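Local coordinates for alpha-2,3-sialyltransferase (Campylobacter jejuni, PDB 2P2V) that transfers sialic acid in alpha-2,3 linkage as a monofunctional sialyltransferase, the chain here being the N-terminal, probably catalytic, part of a longer membrane protein, at the interface of chains A and B. Coordinates in Å, arbitrary orientation; residue numbers count along the deposited sequence, not the author numbering. Chains: chain A/B, Alpha-2,3-sialyltransferase.

Contact 1: the interface of chains A and B. Residues chain A 142-145; chain B 265, 267-270.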
# COMPACT_ATOMS: atom_id res chain seq x y z
N ILE A 142 5.48 14.43 -20.56
CA ILE A 142 5.15 15.51 -19.60
C ILE A 142 5.53 16.90 -20.07
O ILE A 142 4.73 17.88 -19.94
CB ILE A 142 5.85 15.24 -18.18
CG1 ILE A 142 5.23 13.96 -17.56
CG2 ILE A 142 5.69 16.45 -17.25
CD1 ILE A 142 6.19 13.18 -16.56
N TYR A 143 6.75 17.04 -20.56
CA TYR A 143 7.27 18.38 -20.82
C TYR A 143 7.02 18.83 -22.26
O TYR A 143 7.12 20.04 -22.57
CB TYR A 143 8.75 18.43 -20.54
CG TYR A 143 9.04 18.35 -19.04
CD1 TYR A 143 9.09 19.49 -18.25
CD2 TYR A 143 9.22 17.10 -18.42
CE1 TYR A 143 9.33 19.42 -16.88
CE2 TYR A 143 9.51 17.02 -17.06
CZ TYR A 143 9.57 18.13 -16.30
OH TYR A 143 9.87 17.98 -14.99
N PHE A 144 6.72 17.90 -23.14
CA PHE A 144 6.66 18.28 -24.57
C PHE A 144 5.40 17.79 -25.25
O PHE A 144 5.24 18.06 -26.46
CB PHE A 144 7.91 17.82 -25.36
CG PHE A 144 9.21 18.41 -24.85
CD1 PHE A 144 9.61 19.72 -25.18
CD2 PHE A 144 10.05 17.66 -24.05
CE1 PHE A 144 10.82 20.26 -24.71
CE2 PHE A 144 11.23 18.19 -23.56
CZ PHE A 144 11.63 19.49 -23.88
N ASN A 145 4.55 17.05 -24.54
CA ASN A 145 3.28 16.57 -25.10
C ASN A 145 3.48 15.70 -26.32
O ASN A 145 2.74 15.79 -27.29
CB ASN A 145 2.38 17.79 -25.41
CG ASN A 145 0.95 17.40 -25.73
OD1 ASN A 145 0.38 16.47 -25.15
ND2 ASN A 145 0.36 18.13 -26.69
N ASP B 265 6.60 24.51 -20.56
CA ASP B 265 5.39 24.78 -21.35
C ASP B 265 4.15 24.20 -20.67
O ASP B 265 4.20 23.16 -20.01
CB ASP B 265 5.55 24.17 -22.72
CG ASP B 265 6.49 24.97 -23.62
OD1 ASP B 265 6.71 26.16 -23.32
OD2 ASP B 265 6.99 24.42 -24.62
N THR B 267 1.84 22.10 -21.11
CA THR B 267 1.29 20.86 -21.64
C THR B 267 0.19 20.26 -20.73
O THR B 267 -0.04 20.75 -19.60
CB THR B 267 2.41 19.82 -21.77
OG1 THR B 267 2.90 19.55 -20.45
CG2 THR B 267 3.53 20.32 -22.66
N PRO B 268 -0.53 19.23 -21.19
CA PRO B 268 -1.52 18.62 -20.31
C PRO B 268 -0.86 18.09 -19.02
O PRO B 268 -1.38 18.26 -17.95
CB PRO B 268 -2.09 17.49 -21.14
CG PRO B 268 -2.00 18.03 -22.53
CD PRO B 268 -0.59 18.64 -22.54
N GLY B 269 0.33 17.54 -19.14
CA GLY B 269 0.99 16.97 -17.94
C GLY B 269 1.50 18.01 -16.97
O GLY B 269 1.31 17.87 -15.78
N VAL B 270 2.16 19.05 -17.49
CA VAL B 270 2.64 20.17 -16.67
C VAL B 270 1.44 20.84 -16.05
O VAL B 270 1.47 21.19 -14.87
CB VAL B 270 3.51 21.19 -17.47
CG1 VAL B 270 3.74 22.45 -16.68
CG2 VAL B 270 4.90 20.60 -17.77
O HOH W 1 6.73 21.74 -24.75
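The C-terminal end of helix 131-144 in chain A, with the loop residue A:Asn145 after it, meets the loop before helix 268-283 of chain B and the first turn of that helix. B:Thr267 is central to the contact. It is the N-cap of helix 268-283. Its hydroxyl OG1 gives a hydrogen bond to the backbone carbonyl O of A:Ile142, at a short 2.5 Å. The approach is nearly straight down the carbonyl bond, with a C=O...donor angle of 161°. The same OG1 accepts the backbone N of B:Val270 at 3.1 Å. One hydroxyl thus caps its own helix and ties it to the neighbouring chain. Together the two bonds probably hold OG1 in place and point its hydrogen at A:Ile142. With chi1 at 63°, OG1 lies between the backbone N and the carbonyl carbon. This turn sends the methyl CG2 toward the next part of chain A, where it stands 3.6 Å from the carbonyl O of A:Tyr143. The branch CG2 of B:Val270 lies 3.5 Å from the O of A:Ile142 and helps enclose it. A water continues the contact. It lies 2.8 Å from the O of A:Tyr143 and 2.7 Å from the carboxylate OD2 of B:Asp265. A:Asn145 crosses B:Pro268 at about a right angle. Its amide oxygen OD1 lies 3.5 Å from CD of the proline ring. The CG of A:Asn145 is anti to the backbone N (chi1 -169°), which carries the amide over to the proline. The CB of A:Asn145 also packs on the methyl CG2 of B:Thr267, at 3.9 Å. Last-turn carbonyls of one helix therefore face the start of another, an arrangement of helix ends that is probably favourable electrostatically. The site joins the end of a helix in chain A to the N-terminus of the final helix modelled in chain B.

Contact 2: the interface of chains A and B. Residues chain A 101, 134-135, 138, 142; chain B 115-116, 118.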
# COMPACT_ATOMS: atom_id res chain seq x y z
N LEU A 101 0.68 7.57 -15.61
CA LEU A 101 0.75 8.99 -15.44
C LEU A 101 -0.69 9.43 -15.17
O LEU A 101 -1.59 9.00 -15.87
CB LEU A 101 1.22 9.65 -16.74
CG LEU A 101 2.72 9.41 -17.04
CD1 LEU A 101 3.10 9.88 -18.39
CD2 LEU A 101 3.45 10.18 -16.00
N TYR A 134 11.89 4.27 -20.68
CA TYR A 134 10.72 4.70 -19.87
C TYR A 134 10.89 6.13 -19.38
O TYR A 134 9.95 6.93 -19.43
CB TYR A 134 10.57 3.78 -18.68
CG TYR A 134 9.24 3.88 -17.92
CD1 TYR A 134 9.22 4.14 -16.56
CD2 TYR A 134 8.05 3.52 -18.57
CE1 TYR A 134 7.99 4.08 -15.83
CE2 TYR A 134 6.81 3.49 -17.86
CZ TYR A 134 6.80 3.76 -16.51
OH TYR A 134 5.58 3.72 -15.82
N ALA A 135 12.08 6.48 -18.86
CA ALA A 135 12.33 7.85 -18.49
C ALA A 135 12.28 8.80 -19.67
O ALA A 135 11.81 9.95 -19.55
CB ALA A 135 13.70 7.98 -17.75
N LYS A 138 8.56 9.34 -20.64
CA LYS A 138 7.86 10.21 -19.66
C LYS A 138 8.28 11.66 -19.75
O LYS A 138 7.41 12.55 -19.66
CB LYS A 138 8.00 9.67 -18.23
CG LYS A 138 7.36 8.26 -18.09
CD LYS A 138 7.00 8.04 -16.65
CE LYS A 138 5.81 7.13 -16.60
NZ LYS A 138 5.28 6.94 -15.26
N ILE A 142 5.48 14.43 -20.56
CA ILE A 142 5.15 15.51 -19.60
C ILE A 142 5.53 16.90 -20.07
O ILE A 142 4.73 17.88 -19.94
CB ILE A 142 5.85 15.24 -18.18
CG1 ILE A 142 5.23 13.96 -17.56
CG2 ILE A 142 5.69 16.45 -17.25
CD1 ILE A 142 6.19 13.18 -16.56
N ASN B 115 6.05 8.58 -10.51
CA ASN B 115 5.23 8.53 -11.72
C ASN B 115 5.72 9.58 -12.72
O ASN B 115 5.76 9.31 -13.90
CB ASN B 115 3.72 8.78 -11.36
CG ASN B 115 3.18 7.76 -10.36
OD1 ASN B 115 3.39 7.87 -9.17
ND2 ASN B 115 2.49 6.80 -10.85
N PHE B 116 5.97 10.80 -12.23
CA PHE B 116 6.50 11.89 -13.03
C PHE B 116 8.00 11.82 -13.30
O PHE B 116 8.42 12.23 -14.36
CB PHE B 116 6.18 13.21 -12.41
CG PHE B 116 4.72 13.59 -12.57
CD1 PHE B 116 4.32 14.28 -13.72
CD2 PHE B 116 3.79 13.24 -11.64
CE1 PHE B 116 2.93 14.70 -13.92
CE2 PHE B 116 2.38 13.63 -11.82
CZ PHE B 116 2.01 14.35 -12.99
N PRO B 118 10.64 9.07 -13.06
CA PRO B 118 10.93 7.66 -12.78
C PRO B 118 12.38 7.36 -12.47
O PRO B 118 12.65 6.37 -11.79
CB PRO B 118 10.43 6.95 -14.04
CG PRO B 118 10.40 7.99 -15.11
CD PRO B 118 10.07 9.24 -14.42
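The phenol ring of A:Tyr134 meets B:Pro118 across the interface, its ring atom CD1 lying 4.0 Å from CB of the proline. Over one face of the phenol ring, toward the rim, lies CD of A:Lys138 from the same helix. The phenyl ring of B:Phe116 is met at its CD1 atom by the methyl CD1 of A:Ile142, at 3.6 Å. These two side chains cross at about a right angle. The ring of B:Pro118 rests on helix 131-144 of chain A and has more of its surface hidden by the partner than any other residue in this patch. Its CG packs on CD of A:Lys138 at 3.7 Å and also touches CA of A:Ala135. It thus sits against successive turns of the helix, with A:Tyr134 on the first. The lysine is both apolar and polar in its contact. Beyond CG its chain is extended, which carries the aliphatic part past the proline and brings the amino group NZ to the C-terminal end of helix 107-116 in chain B. There NZ donates a hydrogen bond to the backbone O of B:Asn115 at 2.8 Å. The bond lies in the carbonyl plane, on a lone pair, with a C=O...donor angle of 131°. The positive charge expected on the lysine would suit the negative pole of that helix end. A weak second bond runs from NZ to the phenol OH of A:Tyr134 and may help steady the amino group. The methyl CD2 of A:Leu101 borders the same carbonyl of B:Asn115. The isoleucine is directed here by its longer branch: CG1 of A:Ile142 is anti to the carbonyl carbon and beside the backbone N (chi1 -66°). Carbon contacts surround the lysine bond, and several of them are made to backbone carbonyls. At the tip of the longer branch, the methyl CD1 of A:Ile142 also lies 3.3 Å from the backbone O of B:Phe116.

Contact 1 and contact 2 are neighbouring patches of one interface, their C-alpha centres about 11 Å apart. They share helix 131-144 of chain A and its residue A:Ile142, which uses its backbone carbonyl in contact 1 and its side chain in contact 2. Chain B supplies different elements: the start of helix 268-283 in one, the end of helix 107-116 and the loop residue B:Pro118 just after it in the other. Helix 131-144 of chain A thus touches two separate parts of chain B. The interface is not an exact two-fold. If the four-copy deposited assembly is the biological one, these contacts would help hold it together; the structure alone does not show this.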